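Local coordinates for protein JamJ (Lyngbya majuscula, PDB 5DOZ) that is the enoyl reductase of a polyketide synthase, binding NADPH and probably using it to reduce the enoyl double bond of the growing chain, at residues His73-Val85 with Ile96-Phe109. Sequence-based numbering, arbitrary orientation.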
ATOM      1  N   HIS A  73       5.891 -20.015  11.036  1.00 41.80           N
ATOM      2  CA  HIS A  73       6.522 -18.747  11.401  1.00 39.86           C
ATOM      3  C   HIS A  73       5.882 -17.547  10.693  1.00 37.04           C
ATOM      4  O   HIS A  73       6.256 -16.397  10.940  1.00 36.51           O
ATOM      5  CB  HIS A  73       8.028 -18.802  11.122  1.00 41.11           C
ATOM      6  CG  HIS A  73       8.714 -19.981  11.744  1.00 43.21           C
ATOM      7  ND1 HIS A  73       9.503 -20.850  11.021  1.00 44.70           N
ATOM      8  CD2 HIS A  73       8.710 -20.446  13.017  1.00 43.74           C
ATOM      9  CE1 HIS A  73       9.968 -21.790  11.825  1.00 45.86           C
ATOM     10  NE2 HIS A  73       9.499 -21.570  13.040  1.00 45.42           N
ATOM     11  N   LEU A  74       4.918 -17.821   9.817  1.00 35.99           N
ATOM     12  CA  LEU A  74       4.260 -16.765   9.051  1.00 33.85           C
ATOM     13  C   LEU A  74       3.188 -16.050   9.876  1.00 32.51           C
ATOM     14  O   LEU A  74       2.324 -16.682  10.494  1.00 32.61           O
ATOM     15  CB  LEU A  74       3.677 -17.316   7.739  1.00 33.52           C
ATOM     16  CG  LEU A  74       3.151 -16.340   6.672  1.00 33.35           C
ATOM     17  CD1 LEU A  74       4.238 -15.415   6.135  1.00 32.71           C
ATOM     18  CD2 LEU A  74       2.496 -17.104   5.531  1.00 33.15           C
ATOM     19  N   THR A  75       3.279 -14.727   9.903  1.00 30.69           N
ATOM     20  CA  THR A  75       2.237 -13.884  10.479  1.00 29.40           C
ATOM     21  C   THR A  75       1.699 -12.982   9.372  1.00 27.99           C
ATOM     22  O   THR A  75       2.250 -12.941   8.268  1.00 28.09           O
ATOM     23  CB  THR A  75       2.757 -13.038  11.665  1.00 29.65           C
ATOM     24  OG1 THR A  75       3.890 -12.265  11.248  1.00 29.36           O
ATOM     25  CG2 THR A  75       3.146 -13.930  12.856  1.00 29.46           C
ATOM     26  N   PHE A  76       0.614 -12.277   9.660  1.00 26.74           N
ATOM     27  CA  PHE A  76      -0.069 -11.470   8.659  1.00 25.35           C
ATOM     28  C   PHE A  76      -0.316 -10.068   9.193  1.00 24.47           C
ATOM     29  O   PHE A  76      -0.531  -9.892  10.389  1.00 24.34           O
ATOM     30  CB  PHE A  76      -1.402 -12.137   8.275  1.00 25.37           C
ATOM     31  CG  PHE A  76      -1.249 -13.510   7.670  1.00 25.62           C
ATOM     32  CD1 PHE A  76      -1.251 -14.651   8.477  1.00 26.03           C
ATOM     33  CD2 PHE A  76      -1.108 -13.669   6.296  1.00 25.49           C
ATOM     34  CE1 PHE A  76      -1.114 -15.915   7.923  1.00 26.07           C
ATOM     35  CE2 PHE A  76      -0.969 -14.930   5.735  1.00 25.59           C
ATOM     36  CZ  PHE A  76      -0.974 -16.055   6.552  1.00 26.04           C
ATOM     37  N   GLY A  77      -0.275  -9.075   8.303  1.00 23.71           N
ATOM     38  CA  GLY A  77      -0.644  -7.699   8.647  1.00 22.86           C
ATOM     39  C   GLY A  77       0.505  -6.713   8.589  1.00 22.29           C
ATOM     40  O   GLY A  77       1.426  -6.776   9.406  1.00 22.03           O
ATOM     41  N   PHE A  78       0.427  -5.780   7.641  1.00 21.95           N
ATOM     42  CA  PHE A  78       1.533  -4.862   7.326  1.00 21.74           C
ATOM     43  C   PHE A  78       1.318  -3.443   7.852  1.00 21.58           C
ATOM     44  O   PHE A  78       2.219  -2.601   7.787  1.00 21.62           O
ATOM     45  CB  PHE A  78       1.759  -4.806   5.807  1.00 21.66           C
ATOM     46  CG  PHE A  78       2.345  -6.063   5.227  1.00 21.69           C
ATOM     47  CD1 PHE A  78       3.716  -6.304   5.294  1.00 21.80           C
ATOM     48  CD2 PHE A  78       1.533  -6.990   4.588  1.00 21.69           C
ATOM     49  CE1 PHE A  78       4.262  -7.458   4.754  1.00 21.90           C
ATOM     50  CE2 PHE A  78       2.072  -8.145   4.042  1.00 21.89           C
ATOM     51  CZ  PHE A  78       3.438  -8.384   4.127  1.00 21.96           C
ATOM     52  N   GLU A  79       0.119  -3.191   8.367  1.00 21.55           N
ATOM     53  CA  GLU A  79      -0.292  -1.881   8.857  1.00 21.52           C
ATOM     54  C   GLU A  79      -1.537  -2.064   9.727  1.00 21.61           C
ATOM     55  O   GLU A  79      -2.201  -3.096   9.639  1.00 21.38           O
ATOM     56  CB  GLU A  79      -0.613  -0.947   7.683  1.00 21.72           C
ATOM     57  CG  GLU A  79      -1.509  -1.588   6.632  1.00 22.25           C
ATOM     58  CD  GLU A  79      -1.974  -0.636   5.548  1.00 22.75           C
ATOM     59  OE1 GLU A  79      -2.007   0.591   5.787  1.00 22.83           O
ATOM     60  OE2 GLU A  79      -2.317  -1.125   4.442  1.00 23.14           O
ATOM     61  N   ALA A  80      -1.859  -1.056  10.540  1.00 21.64           N
ATOM     62  CA  ALA A  80      -3.041  -1.093  11.411  1.00 21.85           C
ATOM     63  C   ALA A  80      -3.314   0.264  12.053  1.00 22.05           C
ATOM     64  O   ALA A  80      -2.554   1.213  11.892  1.00 21.91           O
ATOM     65  CB  ALA A  80      -2.873  -2.152  12.498  1.00 21.74           C
ATOM     66  N   VAL A  81      -4.418   0.342  12.779  1.00 22.46           N
ATOM     67  CA  VAL A  81      -4.659   1.445  13.692  1.00 22.79           C
ATOM     68  C   VAL A  81      -4.923   0.822  15.060  1.00 23.07           C
ATOM     69  O   VAL A  81      -5.333  -0.335  15.144  1.00 23.06           O
ATOM     70  CB  VAL A  81      -5.829   2.342  13.223  1.00 23.04           C
ATOM     71  CG1 VAL A  81      -7.154   1.590  13.261  1.00 23.27           C
ATOM     72  CG2 VAL A  81      -5.905   3.612  14.063  1.00 23.44           C
ATOM     73  N   GLY A  82      -4.656   1.570  16.126  1.00 23.30           N
ATOM     74  CA  GLY A  82      -4.915   1.081  17.466  1.00 23.57           C
ATOM     75  C   GLY A  82      -4.549   2.071  18.548  1.00 24.07           C
ATOM     76  O   GLY A  82      -4.455   3.274  18.300  1.00 24.06           O
ATOM     77  N   VAL A  83      -4.339   1.555  19.753  1.00 24.53           N
ATOM     78  CA  VAL A  83      -4.075   2.393  20.913  1.00 25.15           C
ATOM     79  C   VAL A  83      -2.887   1.833  21.690  1.00 25.39           C
ATOM     80  O   VAL A  83      -2.787   0.628  21.923  1.00 25.34           O
ATOM     81  CB  VAL A  83      -5.351   2.590  21.790  1.00 25.50           C
ATOM     82  CG1 VAL A  83      -5.931   1.254  22.249  1.00 25.61           C
ATOM     83  CG2 VAL A  83      -5.078   3.504  22.978  1.00 25.57           C
ATOM     84  N   ILE A  84      -1.974   2.726  22.053  1.00 26.08           N
ATOM     85  CA  ILE A  84      -0.795   2.365  22.830  1.00 26.47           C
ATOM     86  C   ILE A  84      -1.187   1.923  24.246  1.00 27.24           C
ATOM     87  O   ILE A  84      -1.897   2.634  24.963  1.00 27.32           O
ATOM     88  CB  ILE A  84       0.216   3.535  22.859  1.00 26.42           C
ATOM     89  CG1 ILE A  84       0.719   3.831  21.432  1.00 26.17           C
ATOM     90  CG2 ILE A  84       1.368   3.237  23.813  1.00 26.15           C
ATOM     91  CD1 ILE A  84       1.747   4.940  21.337  1.00 25.95           C
ATOM     92  N   VAL A  85      -0.720   0.741  24.633  1.00 27.81           N
ATOM     93  CA  VAL A  85      -1.035   0.168  25.938  1.00 28.56           C
ATOM     94  C   VAL A  85       0.230  -0.053  26.782  1.00 28.84           C
ATOM     95  O   VAL A  85       0.140  -0.323  27.979  1.00 29.20           O
ATOM     96  CB  VAL A  85      -1.847  -1.144  25.779  1.00 28.94           C
ATOM     97  CG1 VAL A  85      -0.963  -2.278  25.283  1.00 28.81           C
ATOM     98  CG2 VAL A  85      -2.538  -1.532  27.078  1.00 29.54           C
ATOM     99  N   ILE A  96       1.005   5.712  26.824  1.00 33.65           N
ATOM    100  CA  ILE A  96      -0.232   4.943  26.909  1.00 33.11           C
ATOM    101  C   ILE A  96      -1.416   5.843  26.548  1.00 32.90           C
ATOM    102  O   ILE A  96      -1.507   6.983  27.013  1.00 32.29           O
ATOM    103  CB  ILE A  96      -0.409   4.348  28.326  1.00 33.38           C
ATOM    104  CG1 ILE A  96       0.701   3.326  28.610  1.00 33.35           C
ATOM    105  CG2 ILE A  96      -1.790   3.713  28.493  1.00 33.58           C
ATOM    106  CD1 ILE A  96       0.974   3.072  30.083  1.00 33.27           C
ATOM    107  N   GLY A  97      -2.297   5.339  25.688  1.00 32.91           N
ATOM    108  CA  GLY A  97      -3.510   6.060  25.314  1.00 32.62           C
ATOM    109  C   GLY A  97      -3.435   6.734  23.959  1.00 32.77           C
ATOM    110  O   GLY A  97      -4.472   7.026  23.358  1.00 33.60           O
ATOM    111  N   ASP A  98      -2.216   6.987  23.477  1.00 31.92           N
ATOM    112  CA  ASP A  98      -2.007   7.595  22.160  1.00 31.81           C
ATOM    113  C   ASP A  98      -2.645   6.735  21.071  1.00 31.90           C
ATOM    114  O   ASP A  98      -2.377   5.536  20.975  1.00 31.61           O
ATOM    115  CB  ASP A  98      -0.512   7.781  21.857  1.00 31.33           C
ATOM    116  CG  ASP A  98       0.117   8.948  22.612  1.00 32.01           C
ATOM    117  OD1 ASP A  98      -0.614   9.847  23.090  1.00 31.63           O
ATOM    118  OD2 ASP A  98       1.367   8.975  22.713  1.00 32.01           O
ATOM    119  N   GLU A  99      -3.502   7.353  20.267  1.00 32.55           N
ATOM    120  CA  GLU A  99      -4.132   6.666  19.150  1.00 32.59           C
ATOM    121  C   GLU A  99      -3.249   6.798  17.925  1.00 31.68           C
ATOM    122  O   GLU A  99      -2.948   7.907  17.474  1.00 31.49           O
ATOM    123  CB  GLU A  99      -5.539   7.202  18.893  1.00 34.25           C
ATOM    124  CG  GLU A  99      -6.574   6.617  19.841  1.00 36.29           C
ATOM    125  CD  GLU A  99      -7.960   7.201  19.648  1.00 38.04           C
ATOM    126  OE1 GLU A  99      -8.940   6.516  20.012  1.00 38.76           O
ATOM    127  OE2 GLU A  99      -8.074   8.336  19.135  1.00 39.28           O
ATOM    128  N   VAL A 100      -2.823   5.651  17.403  1.00 30.35           N
ATOM    129  CA  VAL A 100      -1.749   5.607  16.426  1.00 29.31           C
ATOM    130  C   VAL A 100      -2.110   4.747  15.226  1.00 29.33           C
ATOM    131  O   VAL A 100      -2.954   3.852  15.314  1.00 29.55           O
ATOM    132  CB  VAL A 100      -0.418   5.099  17.052  1.00 29.17           C
ATOM    133  CG1 VAL A 100       0.073   6.048  18.144  1.00 28.88           C
ATOM    134  CG2 VAL A 100      -0.566   3.691  17.616  1.00 28.96           C
ATOM    135  N   MET A 101      -1.480   5.053  14.098  1.00 28.62           N
ATOM    136  CA  MET A 101      -1.467   4.161  12.962  1.00 27.90           C
ATOM    137  C   MET A 101      -0.146   3.403  12.983  1.00 27.81           C
ATOM    138  O   MET A 101       0.903   3.974  13.310  1.00 27.45           O
ATOM    139  CB  MET A 101      -1.615   4.950  11.660  1.00 27.95           C
ATOM    140  CG  MET A 101      -2.940   5.694  11.539  1.00 27.32           C
ATOM    141  SD  MET A 101      -2.918   6.895  10.201  1.00 27.85           S
ATOM    142  CE  MET A 101      -1.905   8.177  10.904  1.00 27.49           C
ATOM    143  N   VAL A 102      -0.201   2.110  12.668  1.00 27.21           N
ATOM    144  CA  VAL A 102       1.007   1.311  12.536  1.00 27.17           C
ATOM    145  C   VAL A 102       1.331   1.193  11.054  1.00 27.10           C
ATOM    146  O   VAL A 102       0.433   1.047  10.232  1.00 26.70           O
ATOM    147  CB  VAL A 102       0.857  -0.104  13.141  1.00 27.11           C
ATOM    148  CG1 VAL A 102       2.178  -0.854  13.053  1.00 26.95           C
ATOM    149  CG2 VAL A 102       0.379  -0.040  14.586  1.00 27.03           C
ATOM    150  N   ILE A 103       2.617   1.281  10.720  1.00 27.30           N
ATOM    151  CA  ILE A 103       3.076   1.114   9.342  1.00 27.12           C
ATOM    152  C   ILE A 103       4.323   0.234   9.316  1.00 26.94           C
ATOM    153  O   ILE A 103       5.311   0.519   9.993  1.00 26.67           O
ATOM    154  CB  ILE A 103       3.409   2.463   8.649  1.00 27.58           C
ATOM    155  CG1 ILE A 103       2.456   3.587   9.083  1.00 27.83           C
ATOM    156  CG2 ILE A 103       3.400   2.308   7.134  1.00 27.46           C
ATOM    157  CD1 ILE A 103       3.059   4.554  10.079  1.00 27.96           C
ATOM    158  N   GLY A 104       4.255  -0.847   8.547  1.00 27.05           N
ATOM    159  CA  GLY A 104       5.437  -1.624   8.202  1.00 27.09           C
ATOM    160  C   GLY A 104       5.823  -2.747   9.144  1.00 27.21           C
ATOM    161  O   GLY A 104       6.957  -3.220   9.109  1.00 27.20           O
ATOM    162  N   CYS A 105       4.882  -3.168   9.986  1.00 26.91           N
ATOM    163  CA  CYS A 105       5.057  -4.354  10.812  1.00 26.55           C
ATOM    164  C   CYS A 105       4.706  -5.584   9.970  1.00 26.36           C
ATOM    165  O   CYS A 105       4.291  -5.447   8.819  1.00 25.77           O
ATOM    166  CB  CYS A 105       4.148  -4.271  12.033  1.00 26.66           C
ATOM    167  SG  CYS A 105       2.396  -4.132  11.622  1.00 27.04           S
ATOM    168  N   HIS A 106       4.879  -6.776  10.536  1.00 26.28           N
ATOM    169  CA  HIS A 106       4.561  -8.019   9.822  1.00 26.40           C
ATOM    170  C   HIS A 106       3.466  -8.851  10.491  1.00 25.99           C
ATOM    171  O   HIS A 106       3.041  -9.873   9.950  1.00 26.30           O
ATOM    172  CB  HIS A 106       5.817  -8.878   9.633  1.00 26.97           C
ATOM    173  CG  HIS A 106       6.928  -8.176   8.917  1.00 27.77           C
ATOM    174  ND1 HIS A 106       6.824  -7.762   7.605  1.00 28.00           N
ATOM    175  CD2 HIS A 106       8.167  -7.815   9.330  1.00 28.00           C
ATOM    176  CE1 HIS A 106       7.953  -7.177   7.241  1.00 28.09           C
ATOM    177  NE2 HIS A 106       8.785  -7.198   8.269  1.00 27.86           N
ATOM    178  N   ASP A 107       2.994  -8.402  11.650  1.00 25.31           N
ATOM    179  CA  ASP A 107       2.043  -9.179  12.438  1.00 25.31           C
ATOM    180  C   ASP A 107       0.854  -8.370  12.956  1.00 24.96           C
ATOM    181  O   ASP A 107       0.403  -8.580  14.086  1.00 25.17           O
ATOM    182  CB  ASP A 107       2.767  -9.875  13.604  1.00 25.59           C
ATOM    183  CG  ASP A 107       3.572  -8.911  14.457  1.00 25.87           C
ATOM    184  OD1 ASP A 107       3.557  -7.688  14.178  1.00 25.83           O
ATOM    185  OD2 ASP A 107       4.224  -9.381  15.413  1.00 26.44           O
ATOM    186  N   ALA A 108       0.335  -7.466  12.128  1.00 24.31           N
ATOM    187  CA  ALA A 108      -0.768  -6.597  12.542  1.00 24.26           C
ATOM    188  C   ALA A 108      -2.053  -7.370  12.864  1.00 24.30           C
ATOM    189  O   ALA A 108      -2.855  -6.919  13.693  1.00 24.19           O
ATOM    190  CB  ALA A 108      -1.035  -5.516  11.502  1.00 23.93           C
ATOM    191  N   PHE A 109      -2.238  -8.525  12.219  1.00 24.04           N
ATOM    192  CA  PHE A 109      -3.376  -9.403  12.522  1.00 24.33           C
ATOM    193  C   PHE A 109      -3.138 -10.200  13.808  1.00 24.62           C
ATOM    194  O   PHE A 109      -3.066 -11.432  13.806  1.00 25.10           O
ATOM    195  CB  PHE A 109      -3.710 -10.325  11.338  1.00 23.85           C
ATOM    196  CG  PHE A 109      -4.460  -9.640  10.219  1.00 23.47           C
ATOM    197  CD1 PHE A 109      -5.763  -9.171  10.414  1.00 23.43           C
ATOM    198  CD2 PHE A 109      -3.876  -9.488   8.960  1.00 23.09           C
ATOM    199  CE1 PHE A 109      -6.459  -8.552   9.379  1.00 23.13           C
ATOM    200  CE2 PHE A 109      -4.567  -8.870   7.920  1.00 22.82           C
ATOM    201  CZ  PHE A 109      -5.857  -8.403   8.129  1.00 22.89           C
TER
HETATM  202  O   HOH W   1       3.454 -10.652   7.296  1.00 30.39           O
HETATM  203  O   HOH W   2      -0.625 -12.648  12.155  1.00 22.14           O
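Two donors grip the carbonyl oxygen of H106: T75 OG1 at 2.9 Å, and a water that also donates to T75 O. The hydroxyl comes from above the carbonyl plane, 61° out of it, rather than along a lone pair. T75's chi1 of 55°, which sets OG1 between the backbone N and the carbonyl carbon, gives it that approach, and D107 CB lies alongside at 3.5 Å from OG1. A valine in place of T75 would probably cost H106 O its hydroxyl donor, leaving the bridging water as its remaining grip in this contact, and let the 106-107 loop shift.

Next along the chain, F109 N donates to F76 O and A108 N to G77 O, the latter nearly straight at the hydrogen (168°). A CB on G77 would clash with A108 CB and F109 N, so the close approach of 4.0 Å between G77 CA and A108 CA depends on glycine. F109 CD2 meets F76 CB at 3.7 Å, while the edge of the H106 ring, through ND1, reaches F78 CE1.

Beyond the turn the segments become an antiparallel hairpin, with A80-V102 and G82-V100 as hydrogen-bonded pairs; V102 N to A80 O measures 2.6 Å. A80 CB packs against A108 CB at 4.0 Å, tying the strands to the returning loop. At the far end I84 lays CD1 against D98 CB and V100 CG1, the latter 3.8 Å away. E79, on the same face as V81 and M101, is buried; its carboxylate is held by R332, N47 and the backbone N of I137.

Backbone bonds thus carry most of the polar contact in this GroES-like part of the reductase, while the E79 side chain, about 7 Å from the bound NADPH, probably links this hairpin face to the cofactor side.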